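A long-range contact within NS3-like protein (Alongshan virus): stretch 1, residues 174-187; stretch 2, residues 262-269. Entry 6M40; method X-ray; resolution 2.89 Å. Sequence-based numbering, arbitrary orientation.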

# COMPACT_ATOMS: atom_id res chain seq x y z
N VAL A 174 8.33 7.16 -23.91
CA VAL A 174 6.90 7.24 -24.14
C VAL A 174 6.55 6.39 -25.35
O VAL A 174 7.06 6.63 -26.45
N TYR A 175 5.68 5.41 -25.15
CA TYR A 175 5.13 4.60 -26.22
C TYR A 175 3.73 5.09 -26.55
O TYR A 175 2.94 5.40 -25.66
N ASN A 176 3.43 5.18 -27.85
CA ASN A 176 2.13 5.65 -28.32
C ASN A 176 1.25 4.54 -28.86
O ASN A 176 0.09 4.79 -29.18
N GLU A 177 1.78 3.33 -28.98
CA GLU A 177 1.20 2.30 -29.84
C GLU A 177 0.69 1.09 -29.08
O GLU A 177 0.28 0.10 -29.71
N GLY A 178 0.70 1.12 -27.76
CA GLY A 178 0.35 -0.03 -26.96
C GLY A 178 1.55 -0.59 -26.21
O GLY A 178 2.71 -0.43 -26.61
N VAL A 179 1.26 -1.27 -25.11
CA VAL A 179 2.32 -1.71 -24.21
C VAL A 179 3.02 -2.95 -24.75
O VAL A 179 4.25 -3.06 -24.69
N VAL A 180 2.26 -3.91 -25.28
CA VAL A 180 2.86 -5.15 -25.76
C VAL A 180 3.85 -4.85 -26.88
O VAL A 180 4.95 -5.42 -26.93
N GLN A 181 3.49 -3.95 -27.79
CA GLN A 181 4.35 -3.67 -28.94
C GLN A 181 5.58 -2.86 -28.54
O GLN A 181 6.63 -2.98 -29.17
N ALA A 182 5.46 -2.02 -27.50
CA ALA A 182 6.64 -1.35 -26.97
C ALA A 182 7.56 -2.35 -26.27
O ALA A 182 8.78 -2.12 -26.20
N VAL A 183 7.00 -3.43 -25.74
CA VAL A 183 7.81 -4.52 -25.21
C VAL A 183 8.37 -5.39 -26.32
O VAL A 183 9.34 -6.13 -26.09
N ARG A 184 7.78 -5.36 -27.51
CA ARG A 184 8.40 -6.02 -28.65
C ARG A 184 9.57 -5.20 -29.17
O ARG A 184 10.67 -5.72 -29.37
N LYS A 185 9.34 -3.90 -29.38
CA LYS A 185 10.43 -3.00 -29.74
C LYS A 185 11.63 -3.21 -28.82
O LYS A 185 12.77 -3.35 -29.28
N TYR A 186 11.37 -3.24 -27.50
CA TYR A 186 12.44 -3.43 -26.52
C TYR A 186 13.10 -4.80 -26.67
O TYR A 186 14.32 -4.92 -26.59
N ALA A 187 12.30 -5.85 -26.92
CA ALA A 187 12.84 -7.20 -26.97
C ALA A 187 13.82 -7.37 -28.13
O ALA A 187 14.71 -8.23 -28.07
N LEU A 262 15.52 -5.53 -11.56
CA LEU A 262 15.37 -5.65 -13.01
C LEU A 262 15.86 -4.38 -13.70
O LEU A 262 16.26 -3.40 -13.06
N ASP A 263 15.79 -4.41 -15.04
CA ASP A 263 16.40 -3.39 -15.88
C ASP A 263 15.41 -2.41 -16.51
O ASP A 263 15.84 -1.34 -16.95
N ALA A 264 14.12 -2.74 -16.58
CA ALA A 264 13.15 -1.82 -17.16
C ALA A 264 11.75 -2.10 -16.63
O ALA A 264 11.46 -3.20 -16.15
N VAL A 265 10.87 -1.11 -16.78
CA VAL A 265 9.49 -1.16 -16.29
C VAL A 265 8.57 -0.58 -17.36
O VAL A 265 8.81 0.52 -17.86
N PHE A 266 7.50 -1.30 -17.69
CA PHE A 266 6.48 -0.82 -18.61
C PHE A 266 5.20 -0.56 -17.84
O PHE A 266 4.65 -1.47 -17.20
N ASP A 267 4.71 0.69 -17.88
CA ASP A 267 3.60 1.13 -17.06
C ASP A 267 2.36 1.31 -17.93
O ASP A 267 2.33 2.16 -18.82
N THR A 268 1.34 0.48 -17.67
CA THR A 268 0.01 0.78 -18.18
C THR A 268 -0.45 2.16 -17.73
O THR A 268 -1.14 2.87 -18.47
N CYS A 269 -0.07 2.54 -16.51
CA CYS A 269 -0.56 3.76 -15.87
C CYS A 269 -2.07 3.66 -15.63
O CYS A 269 -2.83 4.60 -15.86

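What fills the space between the helix and the strand? The helix 179-187 runs nearly antiparallel to strand 264-267, at 158°, with the axes 9.4 Å apart at closest approach. Phe266 is the main bump across that gap: its CB points toward the helix, and with chi1 near -70° (m) the ring reaches in among Ala182, Val183 and Tyr186. It has by far the largest covered area of any residue here.

How is the Phe266 ring held? Val183, in the t rotamer, sets CG2 over one face, 3.3 Å from the ring centroid and almost on the ring normal, a CH-pi contact. Val179, also t, packs its CG1 3.9 Å from Phe266 CB, near the root of the side chain. Ala182 offers only a methyl to this side, its CB 4.1 Å from Phe266 CE2, while its backbone O is closer, 3.6 Å from the same atom. At the ring's tip, Tyr186 CB comes within 3.7 Å of Phe266 CZ, close to the ring plane.

What does Tyr186 add? Its t rotamer carries the ring along toward the start of the strand. The edge of Phe266 is directed at the face of Tyr186 in an offset edge-to-face pair, with centroids 5.6 Å apart and planes at 88°. Farther out, Ala264 meets the phenol with its methyl, Tyr186 OH being 3.4 Å from Ala264 CB.

Where is the polar anchor? It lies near the other end of the strand. Tyr175, in the p rotamer, points toward stretch 2 and donates a hydrogen bond from OH to Asp267 O, 2.8 Å away. Asp267 and Thr268 turn their CA-to-CB bonds away from stretch 1, so the tyrosine meets backbone: the Asp267 carbonyl, and Thr268 CA at 3.9 Å from Tyr175 OH.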

# COMPACT_ATOMS: atom_id res chain seq x y z
CB VAL A 174 6.44 8.69 -24.37
CG1 VAL A 174 5.06 8.71 -24.94
CG2 VAL A 174 6.50 9.48 -23.06
CB TYR A 175 5.09 3.12 -25.83
CG TYR A 175 4.16 2.80 -24.68
CD1 TYR A 175 2.82 2.53 -24.90
CD2 TYR A 175 4.62 2.76 -23.37
CE1 TYR A 175 1.97 2.25 -23.87
CE2 TYR A 175 3.77 2.47 -22.32
CZ TYR A 175 2.44 2.21 -22.57
OH TYR A 175 1.57 1.92 -21.54
CB ASN A 176 2.33 6.70 -29.42
CG ASN A 176 2.86 8.02 -28.89
OD1 ASN A 176 2.10 8.94 -28.58
ND2 ASN A 176 4.18 8.13 -28.80
CB GLU A 177 2.24 1.87 -30.88
CG GLU A 177 2.76 3.01 -31.75
CD GLU A 177 4.18 2.78 -32.26
OE1 GLU A 177 5.03 2.28 -31.50
OE2 GLU A 177 4.44 3.09 -33.44
CB VAL A 179 1.75 -1.97 -22.80
CG1 VAL A 179 2.88 -2.01 -21.77
CG2 VAL A 179 0.72 -0.91 -22.43
CB VAL A 180 1.77 -6.13 -26.22
CG1 VAL A 180 2.40 -7.33 -26.92
CG2 VAL A 180 0.93 -6.59 -25.04
CB GLN A 181 3.56 -2.94 -30.02
CG GLN A 181 2.32 -3.68 -30.48
CD GLN A 181 1.43 -2.84 -31.36
OE1 GLN A 181 1.62 -1.64 -31.49
NE2 GLN A 181 0.43 -3.47 -31.96
CB ALA A 182 6.23 -0.24 -26.01
CB VAL A 183 6.99 -5.35 -24.21
CG1 VAL A 183 7.64 -6.70 -23.97
CG2 VAL A 183 6.82 -4.59 -22.90
CB ARG A 184 7.38 -6.27 -29.76
CG ARG A 184 6.46 -7.44 -29.46
CD ARG A 184 5.38 -7.61 -30.52
NE ARG A 184 4.20 -8.26 -29.96
CZ ARG A 184 3.17 -8.70 -30.68
NH1 ARG A 184 3.18 -8.59 -31.99
NH2 ARG A 184 2.14 -9.26 -30.07
CB LYS A 185 9.94 -1.55 -29.69
CG LYS A 185 10.13 -0.77 -30.98
CD LYS A 185 9.91 0.72 -30.75
CE LYS A 185 8.66 1.24 -31.46
NZ LYS A 185 8.73 2.71 -31.73
CB TYR A 186 11.87 -3.24 -25.11
CG TYR A 186 12.88 -3.13 -23.98
CD1 TYR A 186 13.42 -4.27 -23.39
CD2 TYR A 186 13.27 -1.89 -23.47
CE1 TYR A 186 14.34 -4.18 -22.35
CE2 TYR A 186 14.19 -1.80 -22.43
CZ TYR A 186 14.72 -2.95 -21.87
OH TYR A 186 15.63 -2.87 -20.84
CB ALA A 187 11.70 -8.21 -27.09
CB LEU A 262 13.92 -5.93 -13.37
CG LEU A 262 12.90 -5.19 -12.49
CD1 LEU A 262 13.21 -3.70 -12.38
CD2 LEU A 262 11.49 -5.39 -13.03
CB ASP A 263 17.23 -4.04 -17.01
CG ASP A 263 18.29 -5.02 -16.49
OD1 ASP A 263 19.01 -4.69 -15.53
OD2 ASP A 263 18.41 -6.12 -17.07
CB ALA A 264 13.15 -1.89 -18.70
CB VAL A 265 9.33 -0.39 -14.97
CG1 VAL A 265 7.87 -0.00 -14.75
CG2 VAL A 265 9.85 -1.19 -13.79
CB PHE A 266 6.24 -1.82 -19.74
CG PHE A 266 7.38 -1.92 -20.69
CD1 PHE A 266 8.47 -2.73 -20.42
CD2 PHE A 266 7.38 -1.18 -21.87
CE1 PHE A 266 9.53 -2.81 -21.29
CE2 PHE A 266 8.44 -1.26 -22.74
CZ PHE A 266 9.51 -2.08 -22.46
CB ASP A 267 3.93 2.43 -16.34
CG ASP A 267 3.17 2.60 -15.02
OD1 ASP A 267 2.08 2.01 -14.86
OD2 ASP A 267 3.67 3.34 -14.14
CB THR A 268 -0.99 -0.26 -17.68
OG1 THR A 268 -0.43 -1.57 -17.77
CG2 THR A 268 -2.27 -0.20 -18.48
CB CYS A 269 -0.19 4.99 -16.69
SG CYS A 269 1.56 5.42 -16.51